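Local coordinates for aminotransferase (Neisseria meningitidis Z2491, PDB 3JTX), which carries covalently bound pyridoxal phosphate and probably transfers amino groups between amino acids and keto acids, as class I and II aminotransferases do, at residues Leu377-Asp380 with Val381-Val385; Ile123-Pro126 with Asn127-Gln131. One frame throughout, in Å; residues are numbered along the deposited sequence.

Interaction 1. Residues Leu377-Asp380 with Val381-Val385; sequences LVAD and VATCV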
loop_
_atom_site.group_PDB
_atom_site.type_symbol
_atom_site.label_atom_id
_atom_site.label_comp_id
_atom_site.label_asym_id
_atom_site.label_seq_id
_atom_site.Cartn_x
_atom_site.Cartn_y
_atom_site.Cartn_z
ATOM N N LEU A 377 4.185 -28.196 -0.605
ATOM C CA LEU A 377 5.353 -28.819 0.013
ATOM C C LEU A 377 6.248 -27.754 0.664
ATOM O O LEU A 377 7.399 -27.538 0.264
ATOM C CB LEU A 377 6.127 -29.648 -1.021
ATOM C CG LEU A 377 5.368 -30.833 -1.662
ATOM C CD1 LEU A 377 6.306 -31.686 -2.518
ATOM C CD2 LEU A 377 4.652 -31.702 -0.637
ATOM N N VAL A 378 5.714 -27.109 1.695
ATOM C CA VAL A 378 6.422 -26.027 2.392
ATOM C C VAL A 378 7.037 -26.461 3.728
ATOM O O VAL A 378 8.041 -25.895 4.154
ATOM C CB VAL A 378 5.519 -24.779 2.568
ATOM C CG1 VAL A 378 5.178 -24.190 1.184
ATOM C CG2 VAL A 378 4.245 -25.094 3.338
ATOM N N ALA A 379 6.434 -27.457 4.375
ATOM C CA ALA A 379 7.006 -28.080 5.562
ATOM C C ALA A 379 8.313 -28.793 5.198
ATOM O O ALA A 379 8.637 -28.944 4.013
ATOM C CB ALA A 379 6.013 -29.055 6.154
ATOM N N ASP A 380 9.063 -29.246 6.198
ATOM C CA ASP A 380 10.356 -29.885 5.914
ATOM C C ASP A 380 10.182 -31.231 5.237
ATOM O O ASP A 380 9.091 -31.819 5.267
ATOM C CB ASP A 380 11.265 -29.988 7.142
ATOM C CG ASP A 380 10.707 -30.865 8.250
ATOM O OD1 ASP A 380 10.067 -31.916 8.007
ATOM O OD2 ASP A 380 10.952 -30.481 9.399
ATOM N N VAL A 381 11.261 -31.686 4.607
ATOM C CA VAL A 381 11.253 -32.904 3.812
ATOM C C VAL A 381 10.768 -34.127 4.598
ATOM O O VAL A 381 9.970 -34.904 4.082
ATOM C CB VAL A 381 12.642 -33.171 3.140
ATOM C CG1 VAL A 381 13.730 -33.412 4.179
ATOM C CG2 VAL A 381 12.549 -34.349 2.180
ATOM N N ALA A 382 11.236 -34.288 5.836
ATOM C CA ALA A 382 10.832 -35.429 6.656
ATOM C C ALA A 382 9.318 -35.425 6.852
ATOM O O ALA A 382 8.676 -36.461 6.713
ATOM C CB ALA A 382 11.561 -35.437 8.017
ATOM N N THR A 383 8.756 -34.251 7.140
ATOM C CA THR A 383 7.304 -34.106 7.318
ATOM C C THR A 383 6.539 -34.405 6.024
ATOM O O THR A 383 5.505 -35.095 6.057
ATOM C CB THR A 383 6.951 -32.692 7.825
ATOM O OG1 THR A 383 7.571 -32.500 9.091
ATOM C CG2 THR A 383 5.434 -32.503 7.977
ATOM N N CYS A 384 7.039 -33.887 4.898
ATOM C CA CYS A 384 6.388 -34.102 3.594
ATOM C C CYS A 384 6.371 -35.573 3.182
ATOM O O CYS A 384 5.352 -36.076 2.692
ATOM C CB CYS A 384 7.071 -33.283 2.484
ATOM S SG CYS A 384 6.824 -31.511 2.654
ATOM N N VAL A 385 7.509 -36.236 3.354
ATOM C CA VAL A 385 7.675 -37.638 2.994
ATOM C C VAL A 385 6.746 -38.507 3.833
ATOM O O VAL A 385 6.053 -39.376 3.299
ATOM C CB VAL A 385 9.146 -38.087 3.184
ATOM C CG1 VAL A 385 9.270 -39.630 3.214
ATOM C CG2 VAL A 385 10.000 -37.486 2.084
#
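Asp380 OD1 holds the first turn of helix 381-394 through two donors of one residue, Thr383. The backbone N of Thr383 reaches Asp380 OD1 at 2.8 Å, nearly in line with the C-O bond, a capping bond to Asp380, which occupies the N-cap position. Thr383 OG1 donates to the same oxygen, likewise at 2.8 Å from Asp380 OD1, but arrives from above the carboxylate plane. With CG set between the backbone N and the carbonyl carbon (chi1 63°), the Asp380 carboxylate swings over the helix start, where its negative charge would suit the positive end of the helix dipole. The backbone closes the turn as Cys384 N donates to Asp380 O at 2.9 Å.

Packing lies around these bonds. The Ala379 methyl rests on the Thr383 branch, with Ala379 CB 3.9 Å from Thr383 CG2. Leu377 CD2 approaches Cys384 SG at 3.9 Å, and the sulfur also lies 3.4 Å from Ala379 O. Lys306 of helix 294-314 donates to the carbonyl oxygens of Leu377 and Ala379. Leu377 and Cys384 lean on Phe307 and Val310 of that helix, respectively, which thereby backs the passage from strand 372-376 into helix 381-394.

Interaction 2. Residues Ile123-Pro126 with Asn127-Gln131; sequences IVSP and NPFYQ
Phe129 CB sits against two oxygens of the preceding strand end, 3.1 Å from Pro126 O and 3.4 Å from Ser125 OG. Those oxygens are joined, Ser125 OG donating to Pro126 O at 2.8 Å in the carbonyl plane, on a lone pair. The serine reaches its neighbour's carbonyl because OG lies anti to the backbone N (chi1 170°). The peptide bond between Asn127 and Pro128 is cis, and the chain bends sharply here, bringing Phe129 CB back against Ser125 and Pro126. Pro128 O comes 3.8 Å from Pro126 CB, and Asn127 OD1 lies in plane at the edge of the Phe129 ring.

Asn127 ND2 donates to Arg361 O and Asn148 OD1, fixing the amide, while Phe146 of strand 143-148 meets the Phe129 ring with the planes inclined at about 40°. The turn closes strand 122-127, which lies between strands 169-175 and 143-148 of the mixed sheet, and leads into helix 131-139. Across the turn the contact is van der Waals, with the CB atoms of Phe129 and Pro126 laid against oxygens; the serine bond gives the buried Pro126 O a donor, and the cis proline and the anchored asparagine probably fix the shape of the bend.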
loop_
_atom_site.group_PDB
_atom_site.type_symbol
_atom_site.label_atom_id
_atom_site.label_comp_id
_atom_site.label_asym_id
_atom_site.label_seq_id
_atom_site.Cartn_x
_atom_site.Cartn_y
_atom_site.Cartn_z
ATOM N N ILE A 123 -12.913 -8.443 -17.059
ATOM C CA ILE A 123 -11.552 -8.975 -16.899
ATOM C C ILE A 123 -11.643 -10.486 -16.976
ATOM O O ILE A 123 -12.624 -11.079 -16.490
ATOM C CB ILE A 123 -10.927 -8.516 -15.567
ATOM C CG1 ILE A 123 -10.565 -7.026 -15.680
ATOM C CG2 ILE A 123 -9.719 -9.365 -15.194
ATOM C CD1 ILE A 123 -9.938 -6.440 -14.441
ATOM N N VAL A 124 -10.652 -11.116 -17.614
ATOM C CA VAL A 124 -10.627 -12.575 -17.743
ATOM C C VAL A 124 -9.529 -13.154 -16.843
ATOM O O VAL A 124 -8.409 -12.655 -16.847
ATOM C CB VAL A 124 -10.395 -13.037 -19.194
ATOM C CG1 VAL A 124 -10.281 -14.573 -19.238
ATOM C CG2 VAL A 124 -11.535 -12.582 -20.110
ATOM N N SER A 125 -9.876 -14.197 -16.076
ATOM C CA SER A 125 -8.991 -14.868 -15.126
ATOM C C SER A 125 -8.916 -16.355 -15.416
ATOM O O SER A 125 -9.878 -16.932 -15.907
ATOM C CB SER A 125 -9.515 -14.681 -13.687
ATOM O OG SER A 125 -8.822 -15.514 -12.748
ATOM N N PRO A 126 -7.780 -17.001 -15.084
ATOM C CA PRO A 126 -7.803 -18.457 -15.108
ATOM C C PRO A 126 -8.770 -18.985 -14.047
ATOM O O PRO A 126 -9.156 -18.237 -13.125
ATOM C CB PRO A 126 -6.358 -18.832 -14.766
ATOM C CG PRO A 126 -5.884 -17.680 -13.945
ATOM C CD PRO A 126 -6.482 -16.492 -14.610
ATOM N N ASN A 127 -9.165 -20.248 -14.200
ATOM C CA ASN A 127 -10.040 -20.930 -13.243
ATOM C C ASN A 127 -9.607 -22.395 -13.170
ATOM O O ASN A 127 -9.726 -23.110 -14.170
ATOM C CB ASN A 127 -11.485 -20.812 -13.683
ATOM C CG ASN A 127 -12.478 -21.175 -12.593
ATOM O OD1 ASN A 127 -12.227 -20.984 -11.396
ATOM N ND2 ASN A 127 -13.657 -21.663 -13.018
ATOM N N PRO A 128 -9.076 -22.844 -12.004
ATOM C CA PRO A 128 -8.940 -22.167 -10.704
ATOM C C PRO A 128 -8.157 -20.850 -10.727
ATOM O O PRO A 128 -7.255 -20.664 -11.565
ATOM C CB PRO A 128 -8.211 -23.206 -9.830
ATOM C CG PRO A 128 -8.486 -24.497 -10.453
ATOM C CD PRO A 128 -8.542 -24.215 -11.943
ATOM N N PHE A 129 -8.506 -19.955 -9.798
ATOM C CA PHE A 129 -7.972 -18.591 -9.782
ATOM C C PHE A 129 -7.298 -18.249 -8.455
ATOM O O PHE A 129 -7.441 -18.959 -7.465
ATOM C CB PHE A 129 -9.092 -17.578 -10.097
ATOM C CG PHE A 129 -10.209 -17.536 -9.085
ATOM C CD1 PHE A 129 -11.280 -18.421 -9.170
ATOM C CD2 PHE A 129 -10.212 -16.590 -8.067
ATOM C CE1 PHE A 129 -12.308 -18.388 -8.243
ATOM C CE2 PHE A 129 -11.248 -16.538 -7.144
ATOM C CZ PHE A 129 -12.295 -17.447 -7.226
ATOM N N TYR A 130 -6.546 -17.154 -8.459
ATOM C CA TYR A 130 -5.987 -16.573 -7.241
ATOM C C TYR A 130 -6.931 -15.481 -6.786
ATOM O O TYR A 130 -7.323 -14.613 -7.575
ATOM C CB TYR A 130 -4.584 -16.008 -7.508
ATOM C CG TYR A 130 -3.872 -15.365 -6.333
ATOM C CD1 TYR A 130 -3.596 -16.077 -5.170
ATOM C CD2 TYR A 130 -3.406 -14.054 -6.419
ATOM C CE1 TYR A 130 -2.886 -15.479 -4.107
ATOM C CE2 TYR A 130 -2.700 -13.449 -5.359
ATOM C CZ TYR A 130 -2.451 -14.156 -4.213
ATOM O OH TYR A 130 -1.762 -13.531 -3.174
ATOM N N GLN A 131 -7.293 -15.558 -5.506
ATOM C CA GLN A 131 -8.246 -14.660 -4.817
ATOM C C GLN A 131 -8.249 -13.200 -5.275
ATOM O O GLN A 131 -9.317 -12.637 -5.571
ATOM C CB GLN A 131 -7.963 -14.719 -3.284
ATOM C CG GLN A 131 -6.453 -14.312 -2.868
ATOM C CD GLN A 131 -5.775 -15.256 -1.832
ATOM O OE1 GLN A 131 -5.065 -14.807 -0.910
ATOM N NE2 GLN A 131 -5.993 -16.547 -1.986
#

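Overall arrangement
Interaction 2 comes first along the chain, at the end of strand 122-127 in the seven-stranded mixed sheet, where the chain turns toward helix 131-139. Interaction 1 follows much later, between strand 372-376 of the three-stranded antiparallel sheet and helix 381-394. Their centres lie 28 Å apart and their nearest atoms about 13 Å, without touching; interaction 2 is about 11 Å from the centre of the chain, interaction 1 about 21 Å. Both are strand-to-helix junctions, one buried at the end of a strand of the large sheet, the other partly buried on the small one. This division is consistent with the large and small domains of PLP-dependent class I and II aminotransferases.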